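Local coordinates for PUM-HD domain-containing protein (Caenorhabditis elegans, PDB 7CGF) that probably binds elements in the 3' untranslated regions of messenger RNAs through its Pumilio-homology domain, the part crystallised here with an RNA, at residues W99-V103 / K129-L134; H218-D222 / V248-R252. The protein carries 2 engineered substitutions. All coordinates share one frame; numbering follows the deposited sequence. Where two conformers were deposited one is given.

Contact 1: residues W99-V103 / K129-L134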
loop_
_atom_site.group_PDB
_atom_site.type_symbol
_atom_site.label_atom_id
_atom_site.label_comp_id
_atom_site.label_asym_id
_atom_site.label_seq_id
_atom_site.Cartn_x
_atom_site.Cartn_y
_atom_site.Cartn_z
ATOM N N TRP A 99 20.111 -2.204 18.698
ATOM C CA TRP A 99 18.752 -2.560 18.290
ATOM C C TRP A 99 18.001 -3.286 19.399
ATOM O O TRP A 99 16.842 -2.966 19.692
ATOM C CB TRP A 99 18.790 -3.434 17.045
ATOM C CG TRP A 99 19.169 -2.755 15.783
ATOM C CD1 TRP A 99 19.362 -1.417 15.570
ATOM C CD2 TRP A 99 19.405 -3.399 14.539
ATOM N NE1 TRP A 99 19.699 -1.194 14.256
ATOM C CE2 TRP A 99 19.727 -2.394 13.600
ATOM C CE3 TRP A 99 19.380 -4.736 14.124
ATOM C CZ2 TRP A 99 20.023 -2.684 12.269
ATOM C CZ3 TRP A 99 19.667 -5.022 12.809
ATOM C CH2 TRP A 99 19.978 -3.998 11.890
ATOM N N ALA A 100 18.635 -4.292 20.014
ATOM C CA ALA A 100 17.921 -5.092 21.004
ATOM C C ALA A 100 17.559 -4.264 22.234
ATOM O O ALA A 100 16.435 -4.360 22.740
ATOM C CB ALA A 100 18.746 -6.318 21.392
ATOM N N ARG A 101 18.489 -3.433 22.720
ATOM C CA ARG A 101 18.192 -2.590 23.871
ATOM C C ARG A 101 17.092 -1.590 23.554
ATOM O O ARG A 101 16.257 -1.285 24.414
ATOM C CB ARG A 101 19.446 -1.851 24.343
ATOM C CG ARG A 101 20.448 -2.725 25.074
ATOM C CD ARG A 101 21.688 -1.905 25.443
ATOM N NE ARG A 101 21.352 -0.773 26.305
ATOM C CZ ARG A 101 22.190 0.221 26.593
ATOM N NH1 ARG A 101 21.799 1.217 27.384
ATOM N NH2 ARG A 101 23.415 0.222 26.077
ATOM N N LEU A 102 17.067 -1.079 22.320
ATOM C CA LEU A 102 16.054 -0.087 21.969
ATOM C C LEU A 102 14.680 -0.735 21.812
ATOM O O LEU A 102 13.670 -0.162 22.234
ATOM C CB LEU A 102 16.474 0.659 20.696
ATOM C CG LEU A 102 15.614 1.865 20.320
ATOM C CD1 LEU A 102 15.496 2.818 21.489
ATOM C CD2 LEU A 102 16.161 2.558 19.084
ATOM N N VAL A 103 14.616 -1.931 21.215
ATOM C CA VAL A 103 13.352 -2.669 21.197
ATOM C C VAL A 103 12.868 -2.931 22.621
ATOM O O VAL A 103 11.685 -2.745 22.929
ATOM C CB VAL A 103 13.490 -3.977 20.396
ATOM C CG1 VAL A 103 12.223 -4.833 20.578
ATOM C CG2 VAL A 103 13.712 -3.691 18.927
ATOM N N LYS A 129 14.468 -2.345 9.303
ATOM C CA LYS A 129 15.917 -2.491 9.458
ATOM C C LYS A 129 16.359 -3.707 10.262
ATOM O O LYS A 129 17.388 -4.314 9.930
ATOM C CB LYS A 129 16.501 -1.240 10.115
ATOM C CG LYS A 129 16.272 0.063 9.325
ATOM C CD LYS A 129 17.070 0.094 8.042
ATOM C CE LYS A 129 16.932 1.447 7.345
ATOM N NZ LYS A 129 17.749 1.542 6.104
ATOM N N ILE A 130 15.633 -4.083 11.310
ATOM C CA ILE A 130 16.190 -4.992 12.308
ATOM C C ILE A 130 16.064 -6.454 11.904
ATOM O O ILE A 130 15.314 -6.817 10.987
ATOM C CB ILE A 130 15.553 -4.762 13.690
ATOM C CG1 ILE A 130 14.088 -5.229 13.710
ATOM C CG2 ILE A 130 15.719 -3.305 14.113
ATOM C CD1 ILE A 130 13.297 -4.777 14.948
ATOM N N ASN A 131 16.804 -7.307 12.606
ATOM C CA ASN A 131 16.843 -8.727 12.287
ATOM C C ASN A 131 15.533 -9.422 12.674
ATOM O O ASN A 131 14.722 -8.911 13.450
ATOM C CB ASN A 131 18.026 -9.385 12.997
ATOM C CG ASN A 131 18.057 -9.066 14.469
ATOM O OD1 ASN A 131 17.257 -9.585 15.246
ATOM N ND2 ASN A 131 18.963 -8.186 14.862
ATOM N N GLU A 132 15.350 -10.626 12.130
ATOM C CA GLU A 132 14.059 -11.300 12.249
ATOM C C GLU A 132 13.623 -11.579 13.687
ATOM O O GLU A 132 12.436 -11.360 13.987
ATOM C CB GLU A 132 14.096 -12.587 11.422
ATOM C CG GLU A 132 12.766 -13.283 11.314
ATOM C CD GLU A 132 12.877 -14.506 10.449
ATOM O OE1 GLU A 132 13.286 -15.571 10.976
ATOM O OE2 GLU A 132 12.603 -14.381 9.244
ATOM N N PRO A 133 14.478 -12.061 14.604
ATOM C CA PRO A 133 14.027 -12.234 15.994
ATOM C C PRO A 133 13.463 -10.979 16.634
ATOM O O PRO A 133 12.512 -11.062 17.415
ATOM C CB PRO A 133 15.307 -12.699 16.707
ATOM C CG PRO A 133 16.044 -13.429 15.650
ATOM C CD PRO A 133 15.828 -12.628 14.406
ATOM N N LEU A 134 14.046 -9.815 16.352
ATOM C CA LEU A 134 13.499 -8.585 16.902
ATOM C C LEU A 134 12.209 -8.183 16.193
ATOM O O LEU A 134 11.297 -7.643 16.830
ATOM C CB LEU A 134 14.538 -7.468 16.807
ATOM C CG LEU A 134 15.774 -7.679 17.685
ATOM C CD1 LEU A 134 16.736 -6.520 17.546
ATOM C CD2 LEU A 134 15.355 -7.858 19.135
#
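Helix 99-106 packs against the turn between helices 119-129 and 132-142, with the CA atoms of Trp-99 and Ile-130 6.9 Å apart and those of Ala-100 and Leu-134 7.0 Å apart. The pairing joins consecutive predicted Pumilio repeats of this all-helical PUF fold. Trp-99 carries it: CG lies anti to the carbonyl carbon (chi1 -72°), and the indole extends to the turn. Ile-130 covers one ring face; its CA makes a CH-pi contact 3.8 Å from the centroid of the six-membered ring of Trp-99, while its CG2 sits 3.7 Å from Trp-99 CD2. The far corner of the ring reaches the backbone, CH2 lying 3.3 Å from Lys-129 O. Trp-99 NE1 donates a hydrogen bond to Glu-92 O, which helps fix the ring's rotation. Replacing Trp-99 with an alanine would probably uncover the backbone and CG2 of Ile-130 and leave Glu-92 O without this donor. At the base of the side chain, Leu-134 CD1 packs 3.7 Å from Trp-99 CB, and Val-103 CG2 meets Ile-130 CD1. Asn-131, the N-cap of helix 132-142, turns its amide 43° from the indole plane and brings ND2 to the ring edge, 3.6 Å from Trp-99 CE3.

Contact 2: residues H218-D222 / V248-R252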
loop_
_atom_site.group_PDB
_atom_site.type_symbol
_atom_site.label_atom_id
_atom_site.label_comp_id
_atom_site.label_asym_id
_atom_site.label_seq_id
_atom_site.Cartn_x
_atom_site.Cartn_y
_atom_site.Cartn_z
ATOM N N HIS A 218 -13.756 -13.506 -3.605
ATOM C CA HIS A 218 -14.648 -14.034 -4.638
ATOM C C HIS A 218 -16.100 -14.084 -4.164
ATOM O O HIS A 218 -17.023 -13.856 -4.955
ATOM C CB HIS A 218 -14.188 -15.431 -5.074
ATOM C CG HIS A 218 -13.124 -15.433 -6.132
ATOM N ND1 HIS A 218 -11.980 -16.197 -6.026
ATOM C CD2 HIS A 218 -13.043 -14.800 -7.331
ATOM C CE1 HIS A 218 -11.232 -16.022 -7.102
ATOM N NE2 HIS A 218 -11.854 -15.179 -7.909
ATOM N N LYS A 219 -16.331 -14.391 -2.879
ATOM C CA LYS A 219 -17.702 -14.554 -2.400
ATOM C C LYS A 219 -18.514 -13.273 -2.517
ATOM O O LYS A 219 -19.732 -13.334 -2.726
ATOM C CB LYS A 219 -17.700 -15.050 -0.951
ATOM C CG LYS A 219 -17.108 -16.471 -0.806
ATOM C CD LYS A 219 -17.012 -16.879 0.670
ATOM C CE LYS A 219 -16.306 -18.235 0.826
ATOM N NZ LYS A 219 -16.146 -18.659 2.263
ATOM N N ARG A 220 -17.873 -12.110 -2.397
ATOM C CA ARG A 220 -18.549 -10.822 -2.550
ATOM C C ARG A 220 -17.887 -10.000 -3.644
ATOM O O ARG A 220 -17.702 -8.787 -3.535
ATOM C CB ARG A 220 -18.595 -10.081 -1.220
ATOM C CG ARG A 220 -19.447 -10.851 -0.232
ATOM C CD ARG A 220 -19.543 -10.173 1.104
ATOM N NE ARG A 220 -20.294 -8.938 1.015
ATOM C CZ ARG A 220 -20.574 -8.180 2.069
ATOM N NH1 ARG A 220 -20.171 -8.553 3.274
ATOM N NH2 ARG A 220 -21.251 -7.060 1.922
ATOM N N PHE A 221 -17.556 -10.688 -4.734
ATOM C CA PHE A 221 -16.761 -10.096 -5.803
ATOM C C PHE A 221 -17.405 -8.841 -6.378
ATOM O O PHE A 221 -16.743 -7.804 -6.516
ATOM C CB PHE A 221 -16.553 -11.119 -6.919
ATOM C CG PHE A 221 -15.690 -10.604 -8.028
ATOM C CD1 PHE A 221 -14.313 -10.587 -7.883
ATOM C CD2 PHE A 221 -16.254 -10.092 -9.191
ATOM C CE1 PHE A 221 -13.509 -10.100 -8.876
ATOM C CE2 PHE A 221 -15.439 -9.603 -10.195
ATOM C CZ PHE A 221 -14.065 -9.609 -10.021
ATOM N N ASP A 222 -18.682 -8.925 -6.770
ATOM C CA ASP A 222 -19.293 -7.795 -7.463
ATOM C C ASP A 222 -19.277 -6.539 -6.600
ATOM O O ASP A 222 -18.994 -5.440 -7.101
ATOM C CB ASP A 222 -20.724 -8.121 -7.873
ATOM C CG ASP A 222 -20.803 -9.177 -8.949
ATOM O OD1 ASP A 222 -19.749 -9.621 -9.459
ATOM O OD2 ASP A 222 -21.944 -9.551 -9.286
ATOM N N VAL A 248 -11.859 -17.298 -13.297
ATOM C CA VAL A 248 -13.147 -17.040 -12.672
ATOM C C VAL A 248 -13.521 -15.571 -12.842
ATOM O O VAL A 248 -14.674 -15.240 -13.158
ATOM C CB VAL A 248 -13.114 -17.466 -11.191
ATOM C CG1 VAL A 248 -14.332 -16.946 -10.462
ATOM C CG2 VAL A 248 -13.063 -18.985 -11.092
ATOM N N ILE A 249 -12.544 -14.675 -12.664
ATOM C CA ILE A 249 -12.826 -13.240 -12.752
ATOM C C ILE A 249 -13.184 -12.859 -14.180
ATOM O O ILE A 249 -14.182 -12.175 -14.425
ATOM C CB ILE A 249 -11.640 -12.420 -12.219
ATOM C CG1 ILE A 249 -11.566 -12.551 -10.692
ATOM C CG2 ILE A 249 -11.787 -10.948 -12.596
ATOM C CD1 ILE A 249 -10.301 -11.961 -10.102
ATOM N N VAL A 250 -12.403 -13.345 -15.152
ATOM C CA VAL A 250 -12.651 -12.975 -16.544
ATOM C C VAL A 250 -13.970 -13.551 -17.022
ATOM O O VAL A 250 -14.684 -12.920 -17.812
ATOM C CB VAL A 250 -11.473 -13.429 -17.425
ATOM C CG1 VAL A 250 -11.834 -13.345 -18.912
ATOM C CG2 VAL A 250 -10.241 -12.597 -17.099
ATOM N N THR A 251 -14.311 -14.764 -16.573
ATOM C CA THR A 251 -15.607 -15.333 -16.927
ATOM C C THR A 251 -16.730 -14.474 -16.382
ATOM O O THR A 251 -17.703 -14.185 -17.088
ATOM C CB THR A 251 -15.727 -16.764 -16.400
ATOM O OG1 THR A 251 -14.730 -17.585 -17.013
ATOM C CG2 THR A 251 -17.098 -17.354 -16.689
ATOM N N ARG A 252 -16.606 -14.040 -15.124
ATOM C CA ARG A 252 -17.661 -13.229 -14.524
ATOM C C ARG A 252 -17.773 -11.868 -15.201
ATOM O O ARG A 252 -18.887 -11.385 -15.453
ATOM C CB ARG A 252 -17.410 -13.064 -13.027
ATOM C CG ARG A 252 -18.577 -12.406 -12.317
ATOM C CD ARG A 252 -18.581 -12.709 -10.836
ATOM N NE ARG A 252 -19.806 -12.208 -10.223
ATOM C CZ ARG A 252 -20.873 -12.958 -9.976
ATOM N NH1 ARG A 252 -20.855 -14.254 -10.268
ATOM N NH2 ARG A 252 -21.951 -12.416 -9.426
#
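Asp-222 and Arg-252 form the polar part of this contact, a side-on salt bridge between the start of helix 221-225 and helix 243-255 in the Pumilio repeat array. Arg-252 NE gives a nearly straight bond to Asp-222 OD1 (2.7 Å, 174°), on the syn side though tilted out of the carboxylate plane, and NH2 donates to OD2 of Asp-222 (2.9 Å), coming from above that plane. Both oxygens lie close to the guanidinium plane, yet the two flat groups are turned 38° apart. The arginine, with CG anti to the backbone N (chi1 -172°) and the chain extended from CG to NE, spans the distance between helices and passes its CD 3.9 Å from Phe-221 CD2. Apolar packing lies alongside: the Phe-221 and Ile-249 side chains cross at about a right angle, with Phe-221 CE1 3.6 Å from Ile-249 CG1 and CZ 3.7 Å from Ile-249 CG2. Val-234 and Phe-260 also touch Phe-221. At the other end the His-218 ring, in the conformer given, approaches edge-on, NE2 lying 3.8 Å from Ile-249 CG1, with Val-248 CG1 nearby. The two bonds from Arg-252 probably offset the negative charge of Asp-222 and restrict rotation of its carboxylate.

Overall arrangement
Contacts 1 and 2 bring together parts of the same Pumilio-homology domain at two places along its curved array of helical repeats. They follow one another in the chain, with 25 residues between the two segments of each. Their centres are about 42 Å apart, on opposite sides of the chain's centre, and their nearest atoms are about 29 Å apart, so neither touches the other. The chemistry differs: contact 1 rests on a tryptophan against a turn, without a hydrogen bond across it, whereas contact 2 adds an ion pair to apolar packing. Between nearest atoms, the bound RNA is about 11 Å from contact 1 and about 12 Å from contact 2, so neither touches it; both are consistent with helix packing away from the RNA.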